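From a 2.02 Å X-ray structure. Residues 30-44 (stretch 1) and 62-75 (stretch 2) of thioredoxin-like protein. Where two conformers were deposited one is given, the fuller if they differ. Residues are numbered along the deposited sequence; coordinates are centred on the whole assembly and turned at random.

Stretch 1 (30-44) QLGRYTLLNFWAAYD
Stretch 2 62-75: GPDKIAMCSISMDE

Two parallel strands, 34-40 and 66-72, form the contact: their axes approach to 4.6 Å with an angle of 21° between N-to-C directions, and 1050 Å² is buried, both sides summed. Register is an offset of 32, from Tyr-34 beside Ile-66 (CA to CA 4.7 Å) through Asn-38 beside Ser-70 (CA to CA 4.6 Å) to Trp-40 beside Ser-72 (CA to CA 5.1 Å). Backbone torsions are extended, for example -122/131 at Thr-35 and -117/137 at Ala-67.

Within the ladder, alternate residues of stretch 1 use both N and O. Tyr-34 N donates to Lys-65 O (3.0 Å, 177° at the hydrogen), and Tyr-34 O accepts from Ala-67 N (2.8 Å). Leu-36 N donates to Ala-67 O and Leu-36 O accepts from Cys-69 N, both 2.8 Å. Asn-38 N reaches Cys-69 O at 2.9 Å, while Asn-38 O takes Ile-71 N at 2.7 Å. The last rungs are longer or more bent: Trp-40 N to Ile-71 O is 3.2 Å at 161°, and Met-73 N to Trp-40 O is 2.9 Å at 149°. CA-H...O contacts supplement these bonds, such as Thr-35 CA to Ala-67 O and Ser-70 CA to Asn-38 O, each 3.3 Å.

Before strand 66-72, Pro-63 to Lys-65 have helical phi/psi; Lys-65 N donates to Gly-62 O at 3.2 Å. Arg-33 (chi1 t, chi2 t, chi3 p) lays its aliphatic part along this segment, with CD 3.4 Å from Pro-63 O. Its NH2 is bonded elsewhere in the structure, but NE, 3.5 Å from Ala-67 CB, is buried without a partner.

One sheet face carries Thr-35, Leu-37 and Phe-39 beside Ala-67, Cys-69 and Ile-71. Leu-37 (t, p) and Ile-71 (m, t) pack CD1 to CD1 at 3.7 Å; Phe-39 (chi1 m) brings CE1 to 3.9 Å from Ile-71 CD1. Selenomethionine Met-73 (m, m, t) follows the strand and sets CE near the plane of the Phe-39 ring, 3.3 Å from CD1, where its flexible chain fills space beside the aromatic edge.

The face bearing Tyr-34, Leu-36, Asn-38 and Trp-40 is more mixed. Leu-36 (t, p) places CD2 3.5 Å from CE of selenomethionine Met-68, and the same CE lies 3.6 Å from Asn-38 CB. The buried polar groups Asn-38 ND2 and Ser-70 OG are satisfied elsewhere in the structure. Trp-40 (chi1 69°, chi2 -73°) covers Ser-72, whose CA sits 4.0 Å from the centroid of the five-membered ring and 21° off its normal, a CH-pi contact.

Past the strands, Asp-74 (chi1 m) turns its carboxylate back to stretch 1. OD2 accepts from Ala-42 N (2.8 Å, 176°) and from Ser-72 OG (2.9 Å; Ser-72 chi1 t), so an acidic side chain suits this donor-rich spot. The type I turn from Ala-41 to Asp-44, closed by Asp-44 N to Ala-41 O at 2.9 Å, contains Ala-42; Asp-44 then caps the following helix.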

# COMPACT_ATOMS: atom_id res chain seq x y z
N GLN A 30 -2.62 3.99 -18.15
CA GLN A 30 -3.64 4.14 -19.19
C GLN A 30 -4.48 2.85 -19.32
O GLN A 30 -5.06 2.60 -20.39
CB GLN A 30 -2.99 4.51 -20.54
CG GLN A 30 -2.61 5.99 -20.67
CD GLN A 30 -3.70 6.92 -20.19
OE1 GLN A 30 -3.52 7.68 -19.22
NE2 GLN A 30 -4.86 6.88 -20.84
N LEU A 31 -4.59 2.07 -18.23
CA LEU A 31 -5.31 0.80 -18.24
C LEU A 31 -6.46 0.73 -17.24
O LEU A 31 -7.06 -0.34 -17.08
CB LEU A 31 -4.30 -0.33 -17.94
CG LEU A 31 -3.28 -0.63 -19.03
CD1 LEU A 31 -1.97 -1.08 -18.43
CD2 LEU A 31 -3.82 -1.65 -20.03
N GLY A 32 -6.76 1.84 -16.56
CA GLY A 32 -7.82 1.88 -15.56
C GLY A 32 -7.52 1.08 -14.30
O GLY A 32 -8.42 0.85 -13.49
N ARG A 33 -6.25 0.67 -14.13
CA ARG A 33 -5.79 -0.11 -12.98
C ARG A 33 -5.69 0.77 -11.71
O ARG A 33 -5.17 1.90 -11.76
CB ARG A 33 -4.43 -0.77 -13.29
CG ARG A 33 -4.01 -1.86 -12.30
CD ARG A 33 -2.52 -2.13 -12.33
NE ARG A 33 -1.76 -1.04 -11.72
CZ ARG A 33 -0.98 -0.19 -12.39
NH1 ARG A 33 -0.83 -0.32 -13.71
NH2 ARG A 33 -0.34 0.78 -11.76
N TYR A 34 -6.20 0.25 -10.59
CA TYR A 34 -6.13 0.92 -9.29
C TYR A 34 -4.95 0.36 -8.50
O TYR A 34 -4.46 -0.72 -8.83
CB TYR A 34 -7.46 0.77 -8.51
CG TYR A 34 -8.62 1.63 -8.98
CD1 TYR A 34 -8.57 2.29 -10.21
CD2 TYR A 34 -9.77 1.76 -8.22
CE1 TYR A 34 -9.64 3.06 -10.66
CE2 TYR A 34 -10.86 2.50 -8.68
CZ TYR A 34 -10.79 3.16 -9.89
OH TYR A 34 -11.86 3.91 -10.32
N THR A 35 -4.43 1.13 -7.53
CA THR A 35 -3.34 0.67 -6.67
C THR A 35 -3.80 0.73 -5.20
O THR A 35 -4.32 1.75 -4.74
CB THR A 35 -2.03 1.48 -6.86
OG1 THR A 35 -1.70 1.53 -8.23
CG2 THR A 35 -0.84 0.86 -6.13
N LEU A 36 -3.57 -0.37 -4.50
CA LEU A 36 -3.76 -0.44 -3.07
C LEU A 36 -2.36 -0.26 -2.46
O LEU A 36 -1.52 -1.17 -2.53
CB LEU A 36 -4.43 -1.76 -2.61
CG LEU A 36 -4.59 -1.88 -1.07
CD1 LEU A 36 -5.53 -0.81 -0.52
CD2 LEU A 36 -5.06 -3.23 -0.69
N LEU A 37 -2.12 0.95 -1.94
CA LEU A 37 -0.88 1.31 -1.27
C LEU A 37 -1.04 1.02 0.21
O LEU A 37 -1.91 1.61 0.82
CB LEU A 37 -0.53 2.79 -1.51
CG LEU A 37 0.69 3.31 -0.79
CD1 LEU A 37 1.96 2.63 -1.31
CD2 LEU A 37 0.81 4.79 -1.00
N ASN A 38 -0.25 0.10 0.77
CA ASN A 38 -0.37 -0.23 2.17
C ASN A 38 0.97 -0.15 2.91
O ASN A 38 1.98 -0.62 2.41
CB ASN A 38 -0.98 -1.62 2.31
CG ASN A 38 -1.25 -1.97 3.74
OD1 ASN A 38 -2.04 -1.32 4.41
ND2 ASN A 38 -0.61 -3.02 4.22
N PHE A 39 0.97 0.49 4.08
CA PHE A 39 2.15 0.61 4.94
C PHE A 39 1.96 -0.25 6.14
O PHE A 39 0.89 -0.24 6.75
CB PHE A 39 2.39 2.08 5.36
CG PHE A 39 2.71 2.97 4.18
CD1 PHE A 39 4.00 3.04 3.68
CD2 PHE A 39 1.71 3.67 3.52
CE1 PHE A 39 4.30 3.86 2.59
CE2 PHE A 39 2.01 4.50 2.44
CZ PHE A 39 3.30 4.58 1.97
N TRP A 40 3.01 -0.99 6.49
CA TRP A 40 3.00 -1.89 7.64
C TRP A 40 4.43 -2.11 8.12
O TRP A 40 5.38 -1.69 7.47
CB TRP A 40 2.34 -3.24 7.26
CG TRP A 40 3.16 -4.05 6.30
CD1 TRP A 40 3.34 -3.80 4.98
CD2 TRP A 40 3.99 -5.18 6.62
NE1 TRP A 40 4.20 -4.72 4.43
CE2 TRP A 40 4.63 -5.57 5.42
CE3 TRP A 40 4.26 -5.89 7.80
CZ2 TRP A 40 5.52 -6.65 5.37
CZ3 TRP A 40 5.15 -6.96 7.74
CH2 TRP A 40 5.76 -7.34 6.54
N ALA A 41 4.58 -2.79 9.25
CA ALA A 41 5.87 -3.20 9.82
C ALA A 41 5.63 -4.39 10.73
O ALA A 41 4.59 -4.45 11.38
CB ALA A 41 6.52 -2.06 10.59
N ALA A 42 6.59 -5.33 10.77
CA ALA A 42 6.51 -6.51 11.64
C ALA A 42 6.35 -6.11 13.12
O ALA A 42 5.66 -6.81 13.86
CB ALA A 42 7.75 -7.38 11.46
N TYR A 43 6.92 -4.94 13.53
CA TYR A 43 6.82 -4.41 14.90
C TYR A 43 5.40 -3.85 15.22
O TYR A 43 5.15 -3.48 16.37
CB TYR A 43 7.90 -3.35 15.19
CG TYR A 43 7.81 -2.05 14.40
CD1 TYR A 43 6.86 -1.09 14.73
CD2 TYR A 43 8.75 -1.73 13.43
CE1 TYR A 43 6.81 0.13 14.06
CE2 TYR A 43 8.71 -0.52 12.75
CZ TYR A 43 7.73 0.41 13.06
OH TYR A 43 7.67 1.61 12.38
N ASP A 44 4.49 -3.74 14.23
CA ASP A 44 3.11 -3.30 14.47
C ASP A 44 2.22 -4.46 14.07
O ASP A 44 1.96 -4.70 12.88
CB ASP A 44 2.77 -2.00 13.71
CG ASP A 44 1.41 -1.41 14.08
OD1 ASP A 44 0.38 -1.98 13.66
OD2 ASP A 44 1.38 -0.36 14.73
N GLY A 62 -7.89 -9.75 -10.87
CA GLY A 62 -6.81 -9.81 -11.85
C GLY A 62 -5.82 -8.66 -11.74
O GLY A 62 -6.14 -7.59 -11.19
N PRO A 63 -4.60 -8.83 -12.32
CA PRO A 63 -3.59 -7.74 -12.28
C PRO A 63 -4.02 -6.47 -13.01
O PRO A 63 -3.48 -5.40 -12.73
CB PRO A 63 -2.38 -8.37 -12.99
CG PRO A 63 -2.97 -9.45 -13.85
CD PRO A 63 -4.09 -10.01 -13.04
N ASP A 64 -4.98 -6.60 -13.93
CA ASP A 64 -5.53 -5.51 -14.73
C ASP A 64 -6.43 -4.60 -13.92
O ASP A 64 -6.54 -3.42 -14.25
CB ASP A 64 -6.33 -6.09 -15.90
CG ASP A 64 -5.50 -6.92 -16.85
OD1 ASP A 64 -4.78 -6.33 -17.68
OD2 ASP A 64 -5.57 -8.17 -16.76
N LYS A 65 -7.12 -5.13 -12.90
CA LYS A 65 -8.05 -4.34 -12.08
C LYS A 65 -7.34 -3.62 -10.92
O LYS A 65 -7.63 -2.44 -10.65
CB LYS A 65 -9.17 -5.24 -11.53
N ILE A 66 -6.45 -4.32 -10.22
CA ILE A 66 -5.81 -3.75 -9.03
C ILE A 66 -4.40 -4.26 -8.83
O ILE A 66 -4.11 -5.42 -9.03
CB ILE A 66 -6.69 -4.02 -7.74
CG1 ILE A 66 -6.09 -3.39 -6.45
CG2 ILE A 66 -6.98 -5.52 -7.52
CD1 ILE A 66 -6.65 -2.11 -6.02
N ALA A 67 -3.52 -3.37 -8.40
CA ALA A 67 -2.18 -3.77 -8.03
C ALA A 67 -1.99 -3.48 -6.54
O ALA A 67 -2.40 -2.44 -6.05
CB ALA A 67 -1.14 -3.04 -8.86
N MSE A 68 -1.38 -4.40 -5.84
CA MSE A 68 -1.10 -4.17 -4.44
C MSE A 68 0.35 -3.73 -4.32
O MSE A 68 1.24 -4.38 -4.84
CB MSE A 68 -1.35 -5.43 -3.64
CG MSE A 68 -0.68 -5.40 -2.29
SE MSE A 68 -1.94 -5.86 -0.97
CE MSE A 68 -1.86 -4.34 0.12
N CYS A 69 0.57 -2.68 -3.56
CA CYS A 69 1.88 -2.15 -3.26
C CYS A 69 1.99 -2.05 -1.74
O CYS A 69 1.53 -1.08 -1.15
CB CYS A 69 2.09 -0.81 -3.93
SG CYS A 69 3.74 -0.14 -3.68
N SER A 70 2.54 -3.09 -1.10
CA SER A 70 2.71 -3.16 0.36
C SER A 70 4.11 -2.78 0.72
O SER A 70 5.04 -3.43 0.26
CB SER A 70 2.43 -4.57 0.88
OG SER A 70 1.07 -4.94 0.84
N ILE A 71 4.29 -1.74 1.52
CA ILE A 71 5.65 -1.31 1.86
C ILE A 71 5.92 -1.51 3.34
O ILE A 71 5.24 -0.91 4.16
CB ILE A 71 5.88 0.16 1.45
CG1 ILE A 71 5.51 0.40 -0.03
CG2 ILE A 71 7.34 0.57 1.77
CD1 ILE A 71 5.51 1.89 -0.50
N SER A 72 6.90 -2.37 3.67
CA SER A 72 7.33 -2.62 5.05
C SER A 72 8.26 -1.51 5.48
O SER A 72 9.18 -1.14 4.72
CB SER A 72 8.02 -3.97 5.16
OG SER A 72 8.83 -4.05 6.32
N MSE A 73 8.04 -1.00 6.70
CA MSE A 73 8.83 0.08 7.30
C MSE A 73 9.81 -0.46 8.36
O MSE A 73 10.40 0.31 9.12
CB MSE A 73 7.92 1.17 7.86
CG MSE A 73 7.11 1.88 6.79
SE MSE A 73 8.30 2.88 5.62
CE MSE A 73 7.28 3.01 4.20
N ASP A 74 10.03 -1.79 8.38
CA ASP A 74 11.02 -2.42 9.27
C ASP A 74 12.41 -2.02 8.77
O ASP A 74 12.63 -2.05 7.56
CB ASP A 74 10.87 -3.95 9.29
CG ASP A 74 9.55 -4.45 9.85
OD1 ASP A 74 9.35 -4.35 11.08
OD2 ASP A 74 8.74 -4.99 9.07
N GLU A 75 13.31 -1.61 9.68
CA GLU A 75 14.67 -1.18 9.32
C GLU A 75 15.50 -2.33 8.70
O GLU A 75 16.20 -2.10 7.71
CB GLU A 75 15.40 -0.59 10.53